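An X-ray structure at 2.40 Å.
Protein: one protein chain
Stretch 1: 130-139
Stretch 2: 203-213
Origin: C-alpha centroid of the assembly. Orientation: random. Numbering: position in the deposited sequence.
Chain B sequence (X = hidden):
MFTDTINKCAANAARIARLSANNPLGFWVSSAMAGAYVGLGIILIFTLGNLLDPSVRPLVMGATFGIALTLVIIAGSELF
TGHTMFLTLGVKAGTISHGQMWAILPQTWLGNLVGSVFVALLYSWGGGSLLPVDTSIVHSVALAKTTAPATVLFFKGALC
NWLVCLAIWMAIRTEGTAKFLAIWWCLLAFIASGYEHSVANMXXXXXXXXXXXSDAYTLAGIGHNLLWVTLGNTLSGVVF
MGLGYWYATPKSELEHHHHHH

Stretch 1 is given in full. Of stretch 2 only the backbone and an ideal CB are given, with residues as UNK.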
# COMPACT_ATOMS: atom_id res chain seq x y z
N LEU B 130 14.56 -23.27 -10.44
CA LEU B 130 13.30 -23.74 -11.00
C LEU B 130 13.45 -24.82 -12.08
O LEU B 130 12.46 -25.49 -12.42
CB LEU B 130 12.57 -22.57 -11.63
CG LEU B 130 11.94 -21.53 -10.71
CD1 LEU B 130 11.44 -20.36 -11.55
CD2 LEU B 130 10.81 -22.15 -9.91
N LEU B 131 14.68 -24.99 -12.62
CA LEU B 131 14.94 -25.79 -13.83
C LEU B 131 15.20 -27.26 -13.65
O LEU B 131 14.61 -28.04 -14.42
CB LEU B 131 16.12 -25.22 -14.62
CG LEU B 131 15.90 -23.74 -14.90
CD1 LEU B 131 17.10 -23.13 -15.61
CD2 LEU B 131 14.58 -23.49 -15.63
N PRO B 132 16.09 -27.65 -12.68
CA PRO B 132 16.63 -29.02 -12.64
C PRO B 132 15.66 -30.07 -12.10
O PRO B 132 15.76 -31.24 -12.50
CB PRO B 132 17.86 -28.89 -11.73
CG PRO B 132 17.49 -27.80 -10.77
CD PRO B 132 16.59 -26.85 -11.53
N VAL B 133 14.72 -29.67 -11.23
CA VAL B 133 13.77 -30.68 -10.70
C VAL B 133 12.53 -30.90 -11.60
O VAL B 133 11.84 -29.91 -11.93
CB VAL B 133 13.41 -30.42 -9.21
CG1 VAL B 133 12.63 -31.60 -8.63
CG2 VAL B 133 14.68 -30.17 -8.40
N ASP B 134 12.27 -32.16 -12.00
CA ASP B 134 11.08 -32.54 -12.81
C ASP B 134 9.74 -32.12 -12.18
O ASP B 134 8.74 -31.83 -12.87
CB ASP B 134 11.07 -34.06 -13.15
CG ASP B 134 10.87 -34.98 -11.90
OD1 ASP B 134 10.98 -34.54 -10.74
OD2 ASP B 134 10.60 -36.18 -12.10
N THR B 135 9.73 -32.05 -10.87
CA THR B 135 8.53 -31.67 -10.18
C THR B 135 8.21 -30.17 -10.15
O THR B 135 7.10 -29.81 -9.77
CB THR B 135 8.52 -32.19 -8.74
OG1 THR B 135 7.25 -31.87 -8.20
CG2 THR B 135 9.58 -31.51 -7.91
N SER B 136 9.17 -29.32 -10.54
CA SER B 136 8.97 -27.89 -10.60
C SER B 136 7.66 -27.45 -11.30
O SER B 136 7.32 -27.95 -12.41
CB SER B 136 10.16 -27.22 -11.31
OG SER B 136 9.88 -25.84 -11.67
N ILE B 137 7.00 -26.45 -10.70
CA ILE B 137 5.77 -25.94 -11.29
C ILE B 137 5.98 -25.32 -12.67
O ILE B 137 5.03 -25.25 -13.44
CB ILE B 137 4.93 -25.01 -10.35
CG1 ILE B 137 5.63 -23.68 -10.05
CG2 ILE B 137 4.59 -25.76 -9.06
CD1 ILE B 137 4.65 -22.58 -9.52
N VAL B 138 7.20 -24.88 -12.95
CA VAL B 138 7.58 -24.43 -14.30
C VAL B 138 7.27 -25.55 -15.28
O VAL B 138 6.66 -25.30 -16.32
CB VAL B 138 9.08 -23.95 -14.38
CG1 VAL B 138 9.70 -24.05 -15.78
CG2 VAL B 138 9.25 -22.51 -13.87
N HIS B 139 7.64 -26.79 -14.95
CA HIS B 139 7.33 -27.93 -15.87
C HIS B 139 5.90 -28.36 -15.92
O HIS B 139 5.38 -28.59 -17.03
CB HIS B 139 8.26 -29.11 -15.64
CG HIS B 139 9.69 -28.72 -15.72
ND1 HIS B 139 10.58 -29.03 -14.76
CD2 HIS B 139 10.36 -27.93 -16.64
CE1 HIS B 139 11.77 -28.49 -15.07
NE2 HIS B 139 11.64 -27.83 -16.23
N UNK B 203 8.51 -16.75 -22.01
CA UNK B 203 9.54 -16.97 -21.00
C UNK B 203 9.28 -18.32 -20.29
O UNK B 203 10.19 -19.13 -20.06
CB UNK B 203 9.56 -15.82 -19.99
N UNK B 204 8.03 -18.60 -19.94
CA UNK B 204 7.75 -19.83 -19.22
C UNK B 204 8.19 -20.99 -20.09
O UNK B 204 8.86 -21.94 -19.60
CB UNK B 204 6.27 -19.94 -18.85
N UNK B 205 7.83 -20.93 -21.37
CA UNK B 205 8.14 -22.02 -22.26
C UNK B 205 9.63 -22.23 -22.40
O UNK B 205 10.06 -23.38 -22.53
CB UNK B 205 7.51 -21.77 -23.63
N UNK B 206 10.41 -21.15 -22.30
CA UNK B 206 11.85 -21.24 -22.56
C UNK B 206 12.51 -21.84 -21.30
O UNK B 206 13.37 -22.76 -21.37
CB UNK B 206 12.44 -19.87 -22.90
N UNK B 207 12.06 -21.37 -20.15
CA UNK B 207 12.48 -21.89 -18.86
C UNK B 207 12.24 -23.40 -18.72
O UNK B 207 13.13 -24.15 -18.31
CB UNK B 207 11.75 -21.14 -17.74
N UNK B 208 11.04 -23.87 -19.03
CA UNK B 208 10.83 -25.29 -19.00
C UNK B 208 11.70 -25.99 -20.06
O UNK B 208 12.28 -27.08 -19.79
CB UNK B 208 9.35 -25.60 -19.22
N UNK B 209 11.84 -25.38 -21.23
CA UNK B 209 12.64 -25.99 -22.31
C UNK B 209 14.07 -26.20 -21.91
O UNK B 209 14.65 -27.26 -22.20
CB UNK B 209 12.59 -25.12 -23.57
N UNK B 210 14.66 -25.20 -21.22
CA UNK B 210 16.06 -25.29 -20.82
C UNK B 210 16.22 -26.13 -19.56
O UNK B 210 17.31 -26.31 -19.07
CB UNK B 210 16.64 -23.89 -20.60
N UNK B 211 15.15 -26.64 -18.99
CA UNK B 211 15.27 -27.37 -17.75
C UNK B 211 14.96 -28.82 -17.99
O UNK B 211 14.91 -29.26 -19.14
CB UNK B 211 14.35 -26.79 -16.67
N UNK B 212 14.71 -29.53 -16.90
CA UNK B 212 14.49 -30.94 -16.89
C UNK B 212 13.00 -31.14 -17.13
O UNK B 212 12.25 -31.52 -16.22
CB UNK B 212 14.96 -31.58 -15.58
N UNK B 213 12.53 -30.88 -18.35
CA UNK B 213 11.10 -31.08 -18.69
C UNK B 213 10.84 -32.53 -19.09
O UNK B 213 11.76 -33.26 -19.44
CB UNK B 213 10.68 -30.14 -19.82

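Position 203 lies in a helix that is already under way, and its ideal CB has nothing of the first stretch within 5.5 Å, so almost any helix-compatible residue would serve; it is Thr203, which makes no contact here. At 204 the CB points sideways and is also beyond that range, but a longer apolar side chain could extend toward the methyls of Val138. Leucine, isoleucine or methionine would suit. Leu204 fills the role, its CD1 lying 4.1 Å from Val138 CG2.

Positions 205 and 206 leave the choice open: the CB at 205 points away and that at 206 is out of reach. They are Phe205 and Ala206, neither touching the first stretch.

At 207 the ideal CB sits 4.1 Å from Val138 CG1 and 4.2 Å from Leu131 CD2. Two aliphatic neighbors favor an apolar residue, and a branched or flexible one could pack against both. Leu207, with chi1 m and chi2 t, places its CD2 4.2 Å from Leu131 CD2 and its CB 4.0 Å from Val138 CG1.

Position 208 is tighter. The ideal CB lies 3.6 Å from His139 CD2 and 3.8 Å from Val138 CG1, so a small residue such as alanine, serine or glycine is the natural expectation. It is Ser208, whose OG lies near the plane of the His139 ring, at its edge; Val138 CG1 packs 3.8 Å from Ser208 CB.

The CB at 209 points away, so the first stretch places no limit on size; the residue is Trp209, which does not touch it. At 210 the CB is sideways, 5.1 Å from Leu131 CD1, a loose constraint met by many residues; Phe210 turns its ring away from the first stretch.

Position 211 is decisive. A CB there would stand 2.6 Å from Leu131 O and 2.9 Å from His139 NE2, clashing with both, and phi/psi of -113/-164° adds no objection to glycine. Without a CB, Gly211 lets the two stretches come close, its CA 3.5 Å from Leu131 O in a CA-H...O contact.

At 212 the backbone amide is already committed: N donates to Leu131 O at 2.9 Å, with a nearly linear angle of 177°. The CB points sideways, with the ideal CB a tight 3.2 Å from Pro132 O; from there a polar or flat side chain could turn to lie along the turn at Asp134. His212, chi1 t, brings CD2 to 3.7 Å from Asp134 CB, with the ring edge toward Asp134 N.

At 213 the CA lies over the face of the His139 ring, 4.0 Å from its centroid, while the CB is sideways; many side chains would fit. His213 directs its ring away, leaving its CA to make the CH-pi contact.

Stretch 2 (203-213) TLFALSWFGHH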
# COMPACT_ATOMS: atom_id res chain seq x y z
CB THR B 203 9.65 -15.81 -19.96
OG1 THR B 203 10.20 -14.63 -20.58
CG2 THR B 203 10.62 -16.20 -18.85
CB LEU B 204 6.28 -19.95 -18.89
CG LEU B 204 6.02 -21.23 -18.13
CD1 LEU B 204 6.67 -21.22 -16.74
CD2 LEU B 204 4.51 -21.37 -18.09
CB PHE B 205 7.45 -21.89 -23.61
CG PHE B 205 5.94 -22.05 -23.53
CD1 PHE B 205 5.37 -22.99 -22.72
CD2 PHE B 205 5.09 -21.24 -24.28
CE1 PHE B 205 3.99 -23.13 -22.64
CE2 PHE B 205 3.71 -21.38 -24.22
CZ PHE B 205 3.16 -22.33 -23.39
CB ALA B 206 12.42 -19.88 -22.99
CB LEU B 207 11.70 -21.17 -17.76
CG LEU B 207 12.08 -19.73 -17.44
CD1 LEU B 207 11.12 -19.22 -16.39
CD2 LEU B 207 13.56 -19.61 -17.00
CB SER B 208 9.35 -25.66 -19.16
OG SER B 208 9.24 -27.06 -19.05
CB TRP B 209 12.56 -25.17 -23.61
CG TRP B 209 13.19 -25.89 -24.78
CD1 TRP B 209 14.35 -25.54 -25.46
CD2 TRP B 209 12.71 -27.12 -25.44
NE1 TRP B 209 14.63 -26.45 -26.47
CE2 TRP B 209 13.69 -27.42 -26.52
CE3 TRP B 209 11.62 -27.98 -25.26
CZ2 TRP B 209 13.55 -28.52 -27.37
CZ3 TRP B 209 11.49 -29.09 -26.13
CH2 TRP B 209 12.44 -29.35 -27.16
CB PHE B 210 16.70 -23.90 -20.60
CG PHE B 210 16.66 -22.98 -21.81
CD1 PHE B 210 16.93 -23.46 -23.11
CD2 PHE B 210 16.38 -21.61 -21.63
CE1 PHE B 210 16.86 -22.61 -24.20
CE2 PHE B 210 16.33 -20.75 -22.71
CZ PHE B 210 16.58 -21.24 -24.01
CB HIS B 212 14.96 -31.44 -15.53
CG HIS B 212 14.98 -32.96 -15.36
ND1 HIS B 212 15.40 -33.81 -16.32
CD2 HIS B 212 14.62 -33.76 -14.25
CE1 HIS B 212 15.30 -35.07 -15.86
NE2 HIS B 212 14.83 -35.03 -14.60
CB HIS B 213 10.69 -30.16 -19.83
CG HIS B 213 11.53 -30.33 -21.07
ND1 HIS B 213 11.25 -31.25 -22.01
CD2 HIS B 213 12.70 -29.68 -21.48
CE1 HIS B 213 12.19 -31.21 -22.99
NE2 HIS B 213 13.08 -30.26 -22.67
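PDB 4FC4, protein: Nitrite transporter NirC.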